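Prophenoloxidase b (Marsupenaeus japonicus, PDB 3WKY) is a copper-containing prophenoloxidase, the precursor of an oxidase that, as in other type 3 copper phenoloxidases, probably oxidises monophenols and diphenols. Local coordinates at residues R582-A596 against P653-L665. Sequence-based numbering, arbitrary orientation.
Sequences RGTQDGMNFHFFVMA and PNMMLQEVTITHL
Arg582 lays its guanidinium flat on the imidazole of His664, with centres 3.9 Å apart and planes inclined by 26°. The arginine chain runs extended from CG to NE, with CG anti to the backbone N (chi1 -180°), which carries NE over the middle of the ring. In this conformer, one of two for Arg582, NH1 bonds Gly583 O, while His664 ND1 is hydrogen-bonded to Thr448 OG1. Next to them the 584-587 turn closes on Thr584 O, which receives Gly587 N and His664 N from opposite faces of its carbonyl plane. From Met588 to Met595 the chain pairs antiparallel with Met655 to Ile662, through backbone bonds such as Phe590 N to Val660 O at 2.9 Å, and Ala596 N adds a bond to Asn654 O; these are neighbouring strands in the large sheet of the hemocyanin C-terminal, Ig-like domain, with 501-509 on the far side of 588-598 and 445-456 beyond 655-664. Packing is close on the face bearing Phe590, Phe592, Val660 and Ile662. Here Ile662 CD1 sits over one face of the Phe590 ring, 3.9 Å from its centroid, in a CH-pi contact, while Met235 of helix 218-239 packs against the Phe590 side chain. On the other face, near the 653-655 end, Met655 SD approaches Phe593 CE2 obliquely at 3.9 Å, a Met-aromatic contact, and its CE meets Met595 CE. Buried His591 and partly exposed Glu659 meet on this face through a water, 2.8 Å from His591 ND1 and 2.9 Å from Glu659 OE2, the carboxylate also forming a salt bridge to Lys510. At the solvent-facing 584-587 turn, another water links the carbonyl of His664 to that of the exposed Gln585.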
ATOM      1  N   ARG A 582      -4.355  37.654  16.573  1.00 18.69           N
ATOM      2  CA  ARG A 582      -4.112  37.402  17.999  0.62 17.09           C
ATOM      3  C   ARG A 582      -2.755  37.901  18.485  1.00 22.31           C
ATOM      4  O   ARG A 582      -2.661  38.557  19.531  1.00 19.98           O
ATOM      5  CB  ARG A 582      -4.229  35.902  18.299  0.62 17.51           C
ATOM      6  CG  ARG A 582      -4.000  35.504  19.760  0.62 19.59           C
ATOM      7  CD  ARG A 582      -3.768  33.987  19.841  0.62 19.41           C
ATOM      8  NE  ARG A 582      -3.613  33.446  21.194  0.62 20.70           N
ATOM      9  CZ  ARG A 582      -2.458  33.356  21.856  0.62 23.36           C
ATOM     10  NH1 ARG A 582      -1.328  33.805  21.320  0.62 15.71           N
ATOM     11  NH2 ARG A 582      -2.431  32.823  23.074  0.62 26.99           N
ATOM     12  N   GLY A 583      -1.703  37.596  17.730  1.00 18.12           N
ATOM     13  CA  GLY A 583      -0.357  37.908  18.180  1.00 19.71           C
ATOM     14  C   GLY A 583       0.058  36.967  19.301  1.00 22.68           C
ATOM     15  O   GLY A 583      -0.645  35.991  19.608  1.00 19.17           O
ATOM     16  N   THR A 584       1.200  37.250  19.923  1.00 20.72           N
ATOM     17  CA  THR A 584       1.781  36.330  20.901  1.00 20.35           C
ATOM     18  C   THR A 584       2.038  37.026  22.229  1.00 24.28           C
ATOM     19  O   THR A 584       2.048  38.256  22.310  1.00 22.90           O
ATOM     20  CB  THR A 584       3.132  35.758  20.413  1.00 18.72           C
ATOM     21  OG1 THR A 584       4.080  36.830  20.257  1.00 19.04           O
ATOM     22  CG2 THR A 584       2.979  35.036  19.068  1.00 20.05           C
ATOM     23  N   GLN A 585       2.276  36.237  23.265  1.00 21.44           N
ATOM     24  CA  GLN A 585       2.581  36.801  24.575  1.00 28.46           C
ATOM     25  C   GLN A 585       3.851  37.665  24.555  1.00 25.32           C
ATOM     26  O   GLN A 585       3.921  38.688  25.242  1.00 26.27           O
ATOM     27  CB  GLN A 585       2.697  35.677  25.603  1.00 32.45           C
ATOM     28  CG  GLN A 585       3.132  36.118  26.987  1.00 46.15           C
ATOM     29  CD  GLN A 585       2.938  35.021  28.012  1.00 53.04           C
ATOM     30  OE1 GLN A 585       3.843  34.225  28.268  1.00 48.80           O
ATOM     31  NE2 GLN A 585       1.745  34.966  28.599  1.00 53.23           N
ATOM     32  N   ASP A 586       4.848  37.277  23.761  1.00 20.40           N
ATOM     33  CA  ASP A 586       6.096  38.050  23.702  1.00 22.69           C
ATOM     34  C   ASP A 586       6.014  39.225  22.739  1.00 28.03           C
ATOM     35  O   ASP A 586       6.861  40.124  22.767  1.00 24.17           O
ATOM     36  CB  ASP A 586       7.284  37.174  23.285  1.00 25.30           C
ATOM     37  CG  ASP A 586       7.598  36.083  24.293  1.00 32.92           C
ATOM     38  OD1 ASP A 586       7.395  36.308  25.503  1.00 35.10           O
ATOM     39  OD2 ASP A 586       8.048  34.994  23.866  1.00 34.64           O
ATOM     40  N   GLY A 587       5.009  39.209  21.871  1.00 19.24           N
ATOM     41  CA  GLY A 587       4.879  40.218  20.837  1.00 24.08           C
ATOM     42  C   GLY A 587       5.293  39.680  19.479  1.00 25.68           C
ATOM     43  O   GLY A 587       6.408  39.183  19.300  1.00 26.57           O
ATOM     44  N   MET A 588       4.391  39.773  18.510  1.00 19.04           N
ATOM     45  CA  MET A 588       4.655  39.226  17.185  1.00 21.13           C
ATOM     46  C   MET A 588       4.753  40.357  16.168  1.00 21.56           C
ATOM     47  O   MET A 588       3.923  41.273  16.158  1.00 22.96           O
ATOM     48  CB  MET A 588       3.537  38.240  16.824  1.00 17.45           C
ATOM     49  CG  MET A 588       3.570  37.690  15.419  1.00 18.42           C
ATOM     50  SD  MET A 588       2.180  36.527  15.303  1.00 21.36           S
ATOM     51  CE  MET A 588       2.276  36.084  13.570  1.00 19.90           C
ATOM     52  N   ASN A 589       5.760  40.297  15.303  1.00 17.23           N
ATOM     53  CA  ASN A 589       6.042  41.404  14.393  0.59 21.75           C
ATOM     54  C   ASN A 589       5.349  41.288  13.037  1.00 24.60           C
ATOM     55  O   ASN A 589       5.404  40.243  12.393  1.00 22.09           O
ATOM     56  CB  ASN A 589       7.553  41.547  14.198  0.59 24.08           C
ATOM     57  CG  ASN A 589       8.293  41.670  15.513  0.59 23.94           C
ATOM     58  OD1 ASN A 589       9.201  40.892  15.806  0.59 38.17           O
ATOM     59  ND2 ASN A 589       7.900  42.643  16.320  0.59 25.36           N
ATOM     60  N   PHE A 590       4.708  42.377  12.607  1.00 18.80           N
ATOM     61  CA  PHE A 590       3.987  42.427  11.335  1.00 21.39           C
ATOM     62  C   PHE A 590       4.444  43.583  10.462  1.00 22.31           C
ATOM     63  O   PHE A 590       4.734  44.679  10.961  1.00 22.66           O
ATOM     64  CB  PHE A 590       2.481  42.589  11.564  1.00 21.59           C
ATOM     65  CG  PHE A 590       1.809  41.381  12.150  1.00 17.64           C
ATOM     66  CD1 PHE A 590       1.913  41.101  13.505  1.00 17.75           C
ATOM     67  CD2 PHE A 590       1.026  40.551  11.351  1.00 18.83           C
ATOM     68  CE1 PHE A 590       1.281  39.995  14.057  1.00 19.91           C
ATOM     69  CE2 PHE A 590       0.384  39.434  11.893  1.00 19.05           C
ATOM     70  CZ  PHE A 590       0.516  39.159  13.254  1.00 18.83           C
ATOM     71  N   HIS A 591       4.489  43.340   9.152  1.00 20.82           N
ATOM     72  CA  HIS A 591       4.640  44.421   8.189  1.00 22.12           C
ATOM     73  C   HIS A 591       3.332  45.198   8.111  1.00 22.39           C
ATOM     74  O   HIS A 591       2.253  44.606   8.129  1.00 19.38           O
ATOM     75  CB  HIS A 591       4.928  43.875   6.792  1.00 18.93           C
ATOM     76  CG  HIS A 591       6.257  43.202   6.646  1.00 22.30           C
ATOM     77  ND1 HIS A 591       7.453  43.845   6.887  1.00 24.79           N
ATOM     78  CD2 HIS A 591       6.579  41.953   6.227  1.00 23.44           C
ATOM     79  CE1 HIS A 591       8.452  43.012   6.652  1.00 26.54           C
ATOM     80  NE2 HIS A 591       7.949  41.858   6.247  1.00 24.31           N
ATOM     81  N   PHE A 592       3.437  46.520   7.973  1.00 20.23           N
ATOM     82  CA  PHE A 592       2.281  47.406   7.832  1.00 21.00           C
ATOM     83  C   PHE A 592       2.604  48.233   6.587  1.00 24.36           C
ATOM     84  O   PHE A 592       3.295  49.256   6.654  1.00 21.24           O
ATOM     85  CB  PHE A 592       2.179  48.265   9.100  1.00 20.57           C
ATOM     86  CG  PHE A 592       0.899  49.061   9.249  1.00 20.77           C
ATOM     87  CD1 PHE A 592       0.812  50.362   8.748  1.00 24.22           C
ATOM     88  CD2 PHE A 592      -0.167  48.563   9.993  1.00 24.04           C
ATOM     89  CE1 PHE A 592      -0.350  51.123   8.924  1.00 19.61           C
ATOM     90  CE2 PHE A 592      -1.327  49.315  10.177  1.00 25.73           C
ATOM     91  CZ  PHE A 592      -1.413  50.602   9.642  1.00 23.17           C
ATOM     92  N   PHE A 593       2.145  47.754   5.437  1.00 18.25           N
ATOM     93  CA  PHE A 593       2.472  48.352   4.141  1.00 19.07           C
ATOM     94  C   PHE A 593       1.502  49.488   3.841  1.00 19.39           C
ATOM     95  O   PHE A 593       0.287  49.325   3.998  1.00 17.39           O
ATOM     96  CB  PHE A 593       2.365  47.272   3.047  1.00 18.50           C
ATOM     97  CG  PHE A 593       2.401  47.802   1.612  1.00 17.39           C
ATOM     98  CD1 PHE A 593       1.242  48.280   0.988  1.00 15.85           C
ATOM     99  CD2 PHE A 593       3.569  47.746   0.874  1.00 17.25           C
ATOM    100  CE1 PHE A 593       1.265  48.733  -0.325  1.00 15.09           C
ATOM    101  CE2 PHE A 593       3.608  48.198  -0.446  1.00 15.40           C
ATOM    102  CZ  PHE A 593       2.450  48.687  -1.049  1.00 17.29           C
ATOM    103  N   VAL A 594       2.030  50.630   3.398  1.00 21.02           N
ATOM    104  CA  VAL A 594       1.200  51.794   3.082  1.00 20.57           C
ATOM    105  C   VAL A 594       1.527  52.309   1.684  1.00 19.85           C
ATOM    106  O   VAL A 594       2.691  52.586   1.381  1.00 22.61           O
ATOM    107  CB  VAL A 594       1.446  52.951   4.091  1.00 18.27           C
ATOM    108  CG1 VAL A 594       0.566  54.168   3.751  1.00 21.14           C
ATOM    109  CG2 VAL A 594       1.212  52.481   5.518  1.00 20.43           C
ATOM    110  N   MET A 595       0.510  52.447   0.835  1.00 19.37           N
ATOM    111  CA  MET A 595       0.712  53.049  -0.477  1.00 23.03           C
ATOM    112  C   MET A 595      -0.270  54.187  -0.751  1.00 21.26           C
ATOM    113  O   MET A 595      -1.475  54.061  -0.511  1.00 19.91           O
ATOM    114  CB  MET A 595       0.598  51.999  -1.581  1.00 21.90           C
ATOM    115  CG  MET A 595       0.838  52.540  -2.980  1.00 21.88           C
ATOM    116  SD  MET A 595       0.626  51.227  -4.210  1.00 24.09           S
ATOM    117  CE  MET A 595       1.167  52.032  -5.723  1.00 29.59           C
ATOM    118  N   ALA A 596       0.252  55.309  -1.238  1.00 23.29           N
ATOM    119  CA  ALA A 596      -0.600  56.416  -1.676  1.00 21.10           C
ATOM    120  C   ALA A 596      -0.717  56.343  -3.192  1.00 21.27           C
ATOM    121  O   ALA A 596       0.280  56.449  -3.914  1.00 25.27           O
ATOM    122  CB  ALA A 596      -0.008  57.764  -1.242  1.00 21.88           C
ATOM    123  N   PRO A 653       8.513  56.157  -4.009  1.00 25.18           N
ATOM    124  CA  PRO A 653       8.331  57.168  -2.963  1.00 23.52           C
ATOM    125  C   PRO A 653       6.905  57.210  -2.419  1.00 24.98           C
ATOM    126  O   PRO A 653       6.715  57.695  -1.297  1.00 23.83           O
ATOM    127  CB  PRO A 653       8.657  58.490  -3.683  1.00 27.22           C
ATOM    128  CG  PRO A 653       9.478  58.093  -4.867  1.00 30.00           C
ATOM    129  CD  PRO A 653       8.953  56.749  -5.287  1.00 23.81           C
ATOM    130  N   ASN A 654       5.932  56.716  -3.191  1.00 23.40           N
ATOM    131  CA  ASN A 654       4.544  56.658  -2.724  1.00 19.25           C
ATOM    132  C   ASN A 654       4.227  55.395  -1.920  1.00 24.54           C
ATOM    133  O   ASN A 654       3.061  55.121  -1.620  1.00 22.59           O
ATOM    134  CB  ASN A 654       3.547  56.808  -3.877  1.00 20.44           C
ATOM    135  CG  ASN A 654       3.738  55.763  -4.964  1.00 26.13           C
ATOM    136  OD1 ASN A 654       4.860  55.313  -5.228  1.00 30.13           O
ATOM    137  ND2 ASN A 654       2.639  55.379  -5.610  1.00 20.28           N
ATOM    138  N   MET A 655       5.262  54.638  -1.569  1.00 23.45           N
ATOM    139  CA  MET A 655       5.079  53.485  -0.695  1.00 23.39           C
ATOM    140  C   MET A 655       5.994  53.576   0.506  1.00 21.59           C
ATOM    141  O   MET A 655       7.147  54.022   0.394  1.00 23.68           O
ATOM    142  CB  MET A 655       5.381  52.178  -1.433  1.00 19.33           C
ATOM    143  CG  MET A 655       4.613  51.933  -2.709  1.00 21.76           C
ATOM    144  SD  MET A 655       5.202  50.330  -3.358  1.00 22.61           S
ATOM    145  CE  MET A 655       4.442  50.316  -4.978  1.00 18.65           C
ATOM    146  N   MET A 656       5.491  53.145   1.657  1.00 18.80           N
ATOM    147  CA  MET A 656       6.320  53.053   2.859  1.00 20.98           C
ATOM    148  C   MET A 656       6.017  51.767   3.619  1.00 25.69           C
ATOM    149  O   MET A 656       4.863  51.349   3.711  1.00 24.06           O
ATOM    150  CB  MET A 656       6.120  54.272   3.770  1.00 28.29           C
ATOM    151  CG  MET A 656       6.887  54.204   5.094  1.00 23.89           C
ATOM    152  SD  MET A 656       7.188  55.854   5.808  1.00 31.06           S
ATOM    153  CE  MET A 656       8.412  56.502   4.662  1.00 35.69           C
ATOM    154  N   LEU A 657       7.058  51.142   4.158  1.00 21.91           N
ATOM    155  CA  LEU A 657       6.883  49.913   4.930  1.00 21.59           C
ATOM    156  C   LEU A 657       7.079  50.171   6.416  1.00 25.41           C
ATOM    157  O   LEU A 657       8.194  50.411   6.882  1.00 27.69           O
ATOM    158  CB  LEU A 657       7.857  48.836   4.456  1.00 24.22           C
ATOM    159  CG  LEU A 657       7.703  47.475   5.136  1.00 29.11           C
ATOM    160  CD1 LEU A 657       6.379  46.832   4.707  1.00 20.28           C
ATOM    161  CD2 LEU A 657       8.899  46.565   4.827  1.00 26.35           C
ATOM    162  N   GLN A 658       5.980  50.134   7.155  1.00 20.06           N
ATOM    163  CA  GLN A 658       6.003  50.323   8.596  0.56 19.91           C
ATOM    164  C   GLN A 658       5.963  48.935   9.259  1.00 27.72           C
ATOM    165  O   GLN A 658       5.807  47.915   8.576  1.00 23.47           O
ATOM    166  CB  GLN A 658       4.840  51.269   8.994  0.56 21.82           C
ATOM    167  CG  GLN A 658       4.183  51.110  10.368  0.56 21.13           C
ATOM    168  CD  GLN A 658       4.816  51.922  11.478  0.56 28.70           C
ATOM    169  OE1 GLN A 658       5.960  52.371  11.378  0.56 24.08           O
ATOM    170  NE2 GLN A 658       4.062  52.109  12.563  0.56 18.64           N
ATOM    171  N   GLU A 659       6.117  48.901  10.574  1.00 23.82           N
ATOM    172  CA  GLU A 659       6.141  47.657  11.313  1.00 26.75           C
ATOM    173  C   GLU A 659       5.381  47.855  12.619  1.00 29.23           C
ATOM    174  O   GLU A 659       5.531  48.890  13.276  1.00 24.56           O
ATOM    175  CB  GLU A 659       7.601  47.309  11.593  1.00 29.45           C
ATOM    176  CG  GLU A 659       7.885  45.860  11.798  1.00 37.07           C
ATOM    177  CD  GLU A 659       9.383  45.559  11.805  1.00 42.10           C
ATOM    178  OE1 GLU A 659       9.984  45.563  12.899  1.00 41.30           O
ATOM    179  OE2 GLU A 659       9.955  45.316  10.716  1.00 37.73           O
ATOM    180  N   VAL A 660       4.538  46.894  12.989  1.00 19.44           N
ATOM    181  CA  VAL A 660       3.875  46.939  14.290  1.00 19.70           C
ATOM    182  C   VAL A 660       4.101  45.635  15.038  1.00 26.05           C
ATOM    183  O   VAL A 660       4.437  44.611  14.428  1.00 23.68           O
ATOM    184  CB  VAL A 660       2.353  47.222  14.182  1.00 22.64           C
ATOM    185  CG1 VAL A 660       2.108  48.512  13.408  1.00 24.01           C
ATOM    186  CG2 VAL A 660       1.614  46.051  13.540  1.00 25.10           C
ATOM    187  N   THR A 661       3.946  45.686  16.358  1.00 22.34           N
ATOM    188  CA  THR A 661       4.012  44.492  17.188  1.00 21.70           C
ATOM    189  C   THR A 661       2.609  44.213  17.700  1.00 22.05           C
ATOM    190  O   THR A 661       1.883  45.142  18.066  1.00 21.67           O
ATOM    191  CB  THR A 661       4.984  44.699  18.371  1.00 26.41           C
ATOM    192  OG1 THR A 661       6.300  44.941  17.857  1.00 24.96           O
ATOM    193  CG2 THR A 661       5.019  43.479  19.285  1.00 25.13           C
ATOM    194  N   ILE A 662       2.202  42.946  17.693  1.00 19.53           N
ATOM    195  CA  ILE A 662       0.899  42.590  18.251  1.00 17.83           C
ATOM    196  C   ILE A 662       1.095  41.605  19.393  1.00 22.70           C
ATOM    197  O   ILE A 662       1.739  40.566  19.224  1.00 20.86           O
ATOM    198  CB  ILE A 662      -0.051  41.971  17.180  1.00 21.48           C
ATOM    199  CG1 ILE A 662      -0.206  42.927  15.995  1.00 23.06           C
ATOM    200  CG2 ILE A 662      -1.408  41.631  17.804  1.00 19.78           C
ATOM    201  CD1 ILE A 662      -1.172  42.451  14.927  1.00 26.11           C
ATOM    202  N   THR A 663       0.527  41.926  20.552  1.00 21.63           N
ATOM    203  CA  THR A 663       0.790  41.171  21.767  1.00 22.80           C
ATOM    204  C   THR A 663      -0.510  40.685  22.384  1.00 23.29           C
ATOM    205  O   THR A 663      -1.396  41.482  22.683  1.00 24.64           O
ATOM    206  CB  THR A 663       1.561  42.036  22.783  1.00 25.97           C
ATOM    207  OG1 THR A 663       2.875  42.296  22.277  1.00 25.14           O
ATOM    208  CG2 THR A 663       1.674  41.329  24.135  1.00 24.19           C
ATOM    209  N   HIS A 664      -0.638  39.368  22.549  1.00 19.48           N
ATOM    210  CA  HIS A 664      -1.822  38.799  23.168  1.00 17.15           C
ATOM    211  C   HIS A 664      -1.664  38.788  24.679  1.00 24.48           C
ATOM    212  O   HIS A 664      -0.655  38.309  25.197  1.00 26.33           O
ATOM    213  CB  HIS A 664      -2.063  37.356  22.676  1.00 18.17           C
ATOM    214  CG  HIS A 664      -3.258  36.702  23.299  1.00 19.47           C
ATOM    215  ND1 HIS A 664      -4.549  37.070  22.995  1.00 20.40           N
ATOM    216  CD2 HIS A 664      -3.357  35.709  24.214  1.00 19.48           C
ATOM    217  CE1 HIS A 664      -5.395  36.332  23.694  1.00 18.53           C
ATOM    218  NE2 HIS A 664      -4.697  35.499  24.443  1.00 20.87           N
ATOM    219  N   LEU A 665      -2.676  39.296  25.378  1.00 23.89           N
ATOM    220  CA  LEU A 665      -2.679  39.317  26.835  1.00 25.49           C
ATOM    221  C   LEU A 665      -3.633  38.265  27.396  1.00 24.18           C
ATOM    222  O   LEU A 665      -4.855  38.368  27.229  1.00 26.82           O
ATOM    223  CB  LEU A 665      -3.092  40.707  27.340  1.00 26.00           C
ATOM    224  CG  LEU A 665      -2.217  41.876  26.876  1.00 25.49           C
ATOM    225  CD1 LEU A 665      -2.846  43.240  27.221  1.00 21.79           C
ATOM    226  CD2 LEU A 665      -0.826  41.756  27.467  1.00 25.96           C
TER
HETATM  227  O   HOH W   1       1.732  39.398  26.969  1.00 40.53           O
HETATM  228  O   HOH W   2       8.600  45.956   8.261  1.00 27.34           O